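Side-chain contacts in protein HTP-2 (Caenorhabditis elegans, PDB 4TZM), which is a meiotic HORMA domain protein of the chromosome axis that binds a closure motif of HTP-3: residues T23-L27 with F28-V32; V32-P35 with D36-S39. All blocks are in the same frame, centred on the assembly; numbering follows the deposited sequence.

From the N terminus, the chain reaches contact 1 first. Residues 23-27 make a short helical bend, and 28-30 fold back against it, so W24 closes a loop with F28 and P29, and S25 closes one with S30. V32 is shared, and contact 2 follows directly: residues 32-35 run into the start of helix 35-56, where D34 caps the first turn by closing back on R37 and S38. The two contacts succeed one another; neither nests in the other and they do not cross. Their centres lie about 12 Å apart, and I31 and P29 of contact 1 pack on R37 of contact 2. Contact 1 sets the leading segment against helices 35-56 and 164-185. At the junction, V32 bonds through its backbone to G238.

Contact 1: T23-L27 with F28-V32; sequences TWSKL and FPSIV
The turn that precedes helix 35-56 is built round W24 and F28, with their rings stacked. The six-membered ring of W24 faces the F28 ring, with centroids 4.4 Å apart and planes at 23°. The stack is offset: W24 CH2 lies over the F28 face toward the rim. F28 CB also sits over the indole, 3.8 Å from the centroid of the W24 five-membered ring, a CH-pi contact. On its other face the F28 ring meets L27 O. L27 CB comes within 3.7 Å of F28 CD2.

The backbone here makes a single helical turn without a regular helix. F28 N donates to W24 O at 3.0 Å, and L27 N gives that oxygen a second bond. W24 CG is anti to its own N (chi1 175°). This carries the indole alongside the returning chain, where NE1 donates to P29 O at 3.1 Å with an N-H...O angle of 155°. The donor stands above the carbonyl plane of P29, and the oxygen is a little tilted from the indole plane. The bond satisfies the polar atom of a buried ring and helps fix its rotation. F41 of helix 35-56 and M171 of helix 164-185 both pack on the two aromatic residues.

The outer side of the turn is polar. S25 OG and S30 OG are 2.9 Å apart, and S25 OG also bonds to D21 O. A water donates to S25 O at 2.7 Å and to F28 O at 3.2 Å, bridging the two carbonyls.

Contact 2: V32-P35 with D36-S39; sequences VSDP and DRSS
The D34 carboxylate and the R37 guanidinium meet with their planes 51° apart. D34 OD2 lies in the guanidinium plane, at its edge. OD1 approaches the same group obliquely. The carboxylate itself takes the backbone N-H of R37 from above its plane, at OD2.

That last bond, R37 N to D34 OD2, is 3.1 Å long with an N-H...O angle of 160°. D34 is at the N-cap position of helix 35-56, an element of the HORMA domain, and this is its capping bond. D34 holds CG between its backbone N and carbonyl carbon (chi1 65°), which turns the carboxylate back over the first helical turn. R37 bends its chain at chi3 and brings NE to 2.6 Å from D34 OD1. This is a salt bridge, but its hydrogen bond is weak in angle. NH2 is 3.0 Å from the same OD1.

The helical bonds start at the cap residue itself. S38 N donates to D34 O at 2.8 Å, almost in line with the carbonyl. S39 N follows with P35 O at 3.2 Å. P35 opens the helix, where its lack of an N-H costs no helical bond. S38 CB packs 3.4 Å from V32 O, while S38 OG bonds to H240 and H239. S39 OG bonds to T100.

With an alanine here in place of D34, R37 N would probably lose its capping acceptor and the guanidinium would be left without its charged mate. The negative D34 carboxylate at the N-terminal end of the helix probably interacts favourably with the helix dipole, and R37 probably offsets part of its charge.

Contact 1: T23-L27 with F28-V32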
loop_
_atom_site.group_PDB
_atom_site.type_symbol
_atom_site.label_atom_id
_atom_site.label_comp_id
_atom_site.label_asym_id
_atom_site.label_seq_id
_atom_site.Cartn_x
_atom_site.Cartn_y
_atom_site.Cartn_z
ATOM N N THR A 23 15.518 5.166 13.234
ATOM C CA THR A 23 14.353 5.799 12.625
ATOM C C THR A 23 13.468 4.786 11.904
ATOM O O THR A 23 12.243 4.814 12.037
ATOM C CB THR A 23 14.771 6.892 11.625
ATOM O OG1 THR A 23 15.683 7.802 12.256
ATOM C CG2 THR A 23 13.553 7.650 11.131
ATOM N N TRP A 24 14.095 3.896 11.141
ATOM C CA TRP A 24 13.374 2.863 10.403
ATOM C C TRP A 24 12.566 1.960 11.333
ATOM O O TRP A 24 11.435 1.588 11.021
ATOM C CB TRP A 24 14.349 2.021 9.570
ATOM C CG TRP A 24 13.702 0.855 8.877
ATOM C CD1 TRP A 24 13.620 -0.429 9.333
ATOM C CD2 TRP A 24 13.045 0.870 7.602
ATOM N NE1 TRP A 24 12.952 -1.214 8.421
ATOM C CE2 TRP A 24 12.589 -0.441 7.349
ATOM C CE3 TRP A 24 12.797 1.863 6.648
ATOM C CZ2 TRP A 24 11.899 -0.784 6.183
ATOM C CZ3 TRP A 24 12.113 1.522 5.491
ATOM C CH2 TRP A 24 11.671 0.210 5.269
ATOM N N SER A 25 13.144 1.625 12.481
ATOM C CA SER A 25 12.513 0.689 13.408
ATOM C C SER A 25 11.263 1.269 14.069
ATOM O O SER A 25 10.482 0.541 14.676
ATOM C CB SER A 25 13.509 0.253 14.484
ATOM O OG SER A 25 14.598 -0.450 13.915
ATOM N N LYS A 26 11.077 2.577 13.940
ATOM C CA LYS A 26 9.938 3.249 14.552
ATOM C C LYS A 26 8.634 2.941 13.816
ATOM O O LYS A 26 7.550 3.030 14.392
ATOM C CB LYS A 26 10.175 4.761 14.589
ATOM C CG LYS A 26 9.160 5.520 15.420
ATOM C CD LYS A 26 9.211 7.014 15.150
ATOM C CE LYS A 26 8.110 7.734 15.914
ATOM N NZ LYS A 26 8.055 9.185 15.584
ATOM N N LEU A 27 8.742 2.573 12.541
ATOM C CA LEU A 27 7.562 2.299 11.723
ATOM C C LEU A 27 7.547 0.898 11.113
ATOM O O LEU A 27 6.479 0.358 10.816
ATOM C CB LEU A 27 7.450 3.330 10.598
ATOM C CG LEU A 27 6.976 4.726 10.989
ATOM C CD1 LEU A 27 7.137 5.680 9.820
ATOM C CD2 LEU A 27 5.529 4.672 11.441
ATOM N N PHE A 28 8.727 0.314 10.928
ATOM C CA PHE A 28 8.855 -0.934 10.180
ATOM C C PHE A 28 9.663 -2.001 10.919
ATOM O O PHE A 28 10.505 -1.672 11.753
ATOM C CB PHE A 28 9.513 -0.662 8.830
ATOM C CG PHE A 28 8.726 0.251 7.938
ATOM C CD1 PHE A 28 7.641 -0.223 7.208
ATOM C CD2 PHE A 28 9.083 1.582 7.808
ATOM C CE1 PHE A 28 6.918 0.626 6.370
ATOM C CE2 PHE A 28 8.368 2.433 6.977
ATOM C CZ PHE A 28 7.285 1.953 6.255
ATOM N N PRO A 29 9.420 -3.286 10.601
ATOM C CA PRO A 29 10.268 -4.353 11.147
ATOM C C PRO A 29 11.681 -4.280 10.571
ATOM O O PRO A 29 11.834 -3.928 9.401
ATOM C CB PRO A 29 9.554 -5.638 10.707
ATOM C CG PRO A 29 8.765 -5.239 9.495
ATOM C CD PRO A 29 8.347 -3.815 9.736
ATOM N N SER A 30 12.693 -4.594 11.378
ATOM C CA SER A 30 14.082 -4.509 10.931
ATOM C C SER A 30 14.483 -5.734 10.119
ATOM O O SER A 30 15.433 -5.691 9.334
ATOM C CB SER A 30 15.024 -4.345 12.125
ATOM O OG SER A 30 14.818 -3.104 12.773
ATOM N N ILE A 31 13.760 -6.831 10.323
ATOM C CA ILE A 31 13.962 -8.045 9.545
ATOM C C ILE A 31 12.683 -8.367 8.779
ATOM O O ILE A 31 11.594 -8.351 9.349
ATOM C CB ILE A 31 14.357 -9.237 10.442
ATOM C CG1 ILE A 31 15.639 -8.916 11.213
ATOM C CG2 ILE A 31 14.539 -10.498 9.611
ATOM C CD1 ILE A 31 16.169 -10.070 12.039
ATOM N N VAL A 32 12.818 -8.644 7.485
ATOM C CA VAL A 32 11.664 -8.900 6.629
ATOM C C VAL A 32 11.843 -10.166 5.795
ATOM O O VAL A 32 11.111 -10.385 4.831
ATOM C CB VAL A 32 11.401 -7.716 5.669
ATOM C CG1 VAL A 32 11.050 -6.461 6.449
ATOM C CG2 VAL A 32 12.616 -7.477 4.773
HETATM O O HOH W 1 9.988 -2.120 14.903
#

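Contact 2: V32-P35 with D36-S39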
loop_
_atom_site.group_PDB
_atom_site.type_symbol
_atom_site.label_atom_id
_atom_site.label_comp_id
_atom_site.label_asym_id
_atom_site.label_seq_id
_atom_site.Cartn_x
_atom_site.Cartn_y
_atom_site.Cartn_z
ATOM N N VAL A 32 12.818 -8.644 7.485
ATOM C CA VAL A 32 11.664 -8.900 6.629
ATOM C C VAL A 32 11.843 -10.166 5.795
ATOM O O VAL A 32 11.111 -10.385 4.831
ATOM C CB VAL A 32 11.401 -7.716 5.669
ATOM C CG1 VAL A 32 11.050 -6.461 6.449
ATOM C CG2 VAL A 32 12.616 -7.477 4.773
ATOM N N SER A 33 12.816 -10.994 6.168
ATOM C CA SER A 33 13.172 -12.169 5.373
ATOM C C SER A 33 12.273 -13.380 5.640
ATOM O O SER A 33 12.056 -14.203 4.748
ATOM C CB SER A 33 14.637 -12.541 5.622
ATOM O OG SER A 33 14.905 -12.647 7.010
ATOM N N ASP A 34 11.755 -13.489 6.860
ATOM C CA ASP A 34 10.891 -14.608 7.231
ATOM C C ASP A 34 9.422 -14.284 6.922
ATOM O O ASP A 34 9.050 -13.114 6.872
ATOM C CB ASP A 34 11.081 -14.954 8.715
ATOM C CG ASP A 34 10.626 -13.846 9.632
ATOM O OD1 ASP A 34 11.438 -12.942 9.917
ATOM O OD2 ASP A 34 9.458 -13.883 10.071
ATOM N N PRO A 35 8.588 -15.321 6.703
ATOM C CA PRO A 35 7.198 -15.155 6.246
ATOM C C PRO A 35 6.334 -14.210 7.083
ATOM O O PRO A 35 5.602 -13.403 6.511
ATOM C CB PRO A 35 6.636 -16.575 6.330
ATOM C CG PRO A 35 7.822 -17.456 6.128
ATOM C CD PRO A 35 8.958 -16.746 6.810
ATOM N N ASP A 36 6.396 -14.323 8.406
ATOM C CA ASP A 36 5.574 -13.484 9.268
ATOM C C ASP A 36 6.010 -12.020 9.233
ATOM O O ASP A 36 5.173 -11.121 9.151
ATOM C CB ASP A 36 5.599 -14.005 10.707
ATOM C CG ASP A 36 4.627 -15.152 10.928
ATOM O OD1 ASP A 36 3.646 -15.253 10.162
ATOM O OD2 ASP A 36 4.842 -15.949 11.867
ATOM N N ARG A 37 7.316 -11.781 9.292
ATOM C CA ARG A 37 7.821 -10.414 9.302
ATOM C C ARG A 37 7.797 -9.790 7.904
ATOM O O ARG A 37 7.761 -8.568 7.764
ATOM C CB ARG A 37 9.230 -10.371 9.900
ATOM C CG ARG A 37 9.223 -10.178 11.414
ATOM C CD ARG A 37 10.620 -10.167 12.013
ATOM N NE ARG A 37 11.215 -11.500 12.048
ATOM C CZ ARG A 37 12.368 -11.789 12.642
ATOM N NH1 ARG A 37 13.057 -10.837 13.256
ATOM N NH2 ARG A 37 12.834 -13.031 12.624
ATOM N N SER A 38 7.800 -10.634 6.877
ATOM C CA SER A 38 7.620 -10.183 5.499
ATOM C C SER A 38 6.206 -9.646 5.324
ATOM O O SER A 38 5.967 -8.672 4.600
ATOM C CB SER A 38 7.876 -11.329 4.520
ATOM O OG SER A 38 7.393 -11.025 3.223
ATOM N N SER A 39 5.281 -10.308 6.010
ATOM C CA SER A 39 3.867 -9.981 5.993
ATOM C C SER A 39 3.579 -8.784 6.898
ATOM O O SER A 39 2.762 -7.921 6.569
ATOM C CB SER A 39 3.053 -11.195 6.439
ATOM O OG SER A 39 1.680 -11.003 6.175
#